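Local coordinates for kirola (PDB 4IH2), which is a kiwifruit allergen of the major latex protein family whose Bet v 1-like fold suggests binding of small hydrophobic ligands, at residues G41-E46 with F57-I62. Numbering follows the deposited sequence.
Sequences GVDLLE and FFKYTI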
loop_
_atom_site.group_PDB
_atom_site.type_symbol
_atom_site.label_atom_id
_atom_site.label_comp_id
_atom_site.label_asym_id
_atom_site.label_seq_id
_atom_site.Cartn_x
_atom_site.Cartn_y
_atom_site.Cartn_z
ATOM N N GLY A 41 -11.199 1.569 6.989
ATOM C CA GLY A 41 -11.278 3.037 6.857
ATOM C C GLY A 41 -9.995 3.554 6.222
ATOM O O GLY A 41 -8.888 3.034 6.465
ATOM N N VAL A 42 -10.183 4.504 5.319
ATOM C CA VAL A 42 -9.079 5.254 4.721
ATOM C C VAL A 42 -9.441 6.739 4.869
ATOM O O VAL A 42 -10.347 7.270 4.153
ATOM C CB VAL A 42 -8.899 4.933 3.232
ATOM C CG1 VAL A 42 -7.669 5.670 2.684
ATOM C CG2 VAL A 42 -8.746 3.419 2.997
ATOM N N ASP A 43 -8.784 7.418 5.806
ATOM C CA ASP A 43 -9.217 8.788 6.117
ATOM C C ASP A 43 -8.098 9.792 5.837
ATOM O O ASP A 43 -7.000 9.740 6.451
ATOM C CB ASP A 43 -9.703 8.907 7.576
ATOM C CG ASP A 43 -10.856 7.973 7.853
ATOM O OD1 ASP A 43 -11.946 8.147 7.207
ATOM O OD2 ASP A 43 -10.625 7.030 8.656
ATOM N N LEU A 44 -8.392 10.706 4.910
ATOM C CA LEU A 44 -7.482 11.809 4.620
ATOM C C LEU A 44 -7.458 12.741 5.805
ATOM O O LEU A 44 -8.528 13.161 6.317
ATOM C CB LEU A 44 -7.889 12.523 3.332
ATOM C CG LEU A 44 -6.977 13.702 2.897
ATOM C CD1 LEU A 44 -5.619 13.271 2.309
ATOM C CD2 LEU A 44 -7.804 14.655 1.983
ATOM N N LEU A 45 -6.249 13.041 6.267
ATOM C CA LEU A 45 -6.077 13.923 7.411
ATOM C C LEU A 45 -5.555 15.298 7.044
ATOM O O LEU A 45 -5.940 16.282 7.639
ATOM C CB LEU A 45 -5.164 13.264 8.449
ATOM C CG LEU A 45 -5.610 11.911 9.042
ATOM C CD1 LEU A 45 -4.608 11.398 10.089
ATOM C CD2 LEU A 45 -6.992 11.929 9.641
ATOM N N GLU A 46 -4.652 15.372 6.077
ATOM C CA GLU A 46 -4.056 16.643 5.673
ATOM C C GLU A 46 -3.719 16.552 4.200
ATOM O O GLU A 46 -3.396 15.466 3.664
ATOM C CB GLU A 46 -2.829 17.011 6.520
ATOM C CG GLU A 46 -3.141 17.302 8.011
ATOM C CD GLU A 46 -4.142 18.471 8.340
ATOM O OE1 GLU A 46 -4.725 19.228 7.479
ATOM O OE2 GLU A 46 -4.328 18.681 9.557
ATOM N N PHE A 57 -4.841 8.202 7.084
ATOM C CA PHE A 57 -4.997 7.272 8.216
ATOM C C PHE A 57 -5.697 6.041 7.718
ATOM O O PHE A 57 -6.664 6.139 7.016
ATOM C CB PHE A 57 -5.806 7.970 9.305
ATOM C CG PHE A 57 -6.118 7.124 10.496
ATOM C CD1 PHE A 57 -5.131 6.838 11.423
ATOM C CD2 PHE A 57 -7.392 6.663 10.717
ATOM C CE1 PHE A 57 -5.429 6.082 12.538
ATOM C CE2 PHE A 57 -7.708 5.922 11.836
ATOM C CZ PHE A 57 -6.720 5.626 12.749
ATOM N N PHE A 58 -5.147 4.866 8.028
ATOM C CA PHE A 58 -5.757 3.587 7.660
ATOM C C PHE A 58 -6.188 2.828 8.902
ATOM O O PHE A 58 -5.382 2.731 9.841
ATOM C CB PHE A 58 -4.720 2.744 6.954
ATOM C CG PHE A 58 -4.271 3.336 5.664
ATOM C CD1 PHE A 58 -4.934 3.049 4.513
ATOM C CD2 PHE A 58 -3.163 4.204 5.619
ATOM C CE1 PHE A 58 -4.518 3.624 3.314
ATOM C CE2 PHE A 58 -2.751 4.768 4.443
ATOM C CZ PHE A 58 -3.431 4.477 3.290
ATOM N N LYS A 59 -7.415 2.271 8.869
ATOM C CA LYS A 59 -7.903 1.263 9.822
ATOM C C LYS A 59 -7.992 -0.040 9.067
ATOM O O LYS A 59 -8.669 -0.090 8.040
ATOM C CB LYS A 59 -9.310 1.623 10.319
ATOM C CG LYS A 59 -9.332 2.883 11.166
ATOM C CD LYS A 59 -10.715 3.559 11.271
ATOM C CE LYS A 59 -11.797 2.613 11.808
ATOM N NZ LYS A 59 -13.056 2.684 10.977
ATOM N N TYR A 60 -7.235 -1.052 9.500
ATOM C CA TYR A 60 -7.138 -2.305 8.758
ATOM C C TYR A 60 -7.058 -3.513 9.701
ATOM O O TYR A 60 -6.791 -3.358 10.904
ATOM C CB TYR A 60 -5.955 -2.280 7.733
ATOM C CG TYR A 60 -4.557 -2.240 8.312
ATOM C CD1 TYR A 60 -4.030 -1.066 8.827
ATOM C CD2 TYR A 60 -3.770 -3.372 8.349
ATOM C CE1 TYR A 60 -2.754 -1.028 9.350
ATOM C CE2 TYR A 60 -2.490 -3.348 8.866
ATOM C CZ TYR A 60 -1.985 -2.171 9.354
ATOM O OH TYR A 60 -0.732 -2.143 9.876
ATOM N N THR A 61 -7.307 -4.704 9.139
ATOM C CA THR A 61 -7.258 -5.954 9.917
ATOM C C THR A 61 -6.214 -6.863 9.321
ATOM O O THR A 61 -6.151 -7.030 8.109
ATOM C CB THR A 61 -8.643 -6.630 9.979
ATOM O OG1 THR A 61 -9.578 -5.707 10.581
ATOM C CG2 THR A 61 -8.603 -7.911 10.814
ATOM N N ILE A 62 -5.397 -7.437 10.184
ATOM C CA ILE A 62 -4.344 -8.364 9.806
ATOM C C ILE A 62 -4.498 -9.551 10.757
ATOM O O ILE A 62 -4.453 -9.356 11.974
ATOM C CB ILE A 62 -2.956 -7.689 10.046
ATOM C CG1 ILE A 62 -2.414 -7.122 8.731
ATOM C CG2 ILE A 62 -1.961 -8.714 10.595
ATOM C CD1 ILE A 62 -1.743 -8.201 7.900
#
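Asp43 and Phe57 face each other as an antiparallel hydrogen-bonded pair: Asp43 N gives a nearly straight bond (174°) to Phe57 O at 2.8 Å, and Phe57 N returns one to Asp43 O at 2.7 Å. Their side chains run side by side, with carboxylate and ring nearly coplanar, and Asp43 OD2 comes to the ring edge 3.9 Å from Phe57 CD2. Leu45 lays its CD1 methyl 3.7 Å from Phe57 CB. Gly41 and Lys59 form the next such pair; the bond from Lys59 N to Gly41 O is 2.9 Å, while the reverse, Gly41 N to Lys59 O, is longer and more bent (3.2 Å, 144°). Strands 39-46 and 55-62 make a beta hairpin at one edge of the seven-stranded antiparallel sheet of the Bet v 1 fold. On the face opposite Asp43, Phe57 and Lys59, Val42 and Phe58 are a non-hydrogen-bonded pair. With CG1 anti to the backbone N (chi1 -176°), Val42 brings that methyl within 3.8 Å of Phe58 CE1. An unidentified molecule, probably from the crystallisation liquor, lies near the Phe58 side chain, consistent with a pocket there, and Val42 also touches Ile31 and Ser32 of helix 30-34. Beyond Asp43, a classic beta bulge sets Leu45 and Glu46 both opposite Val55.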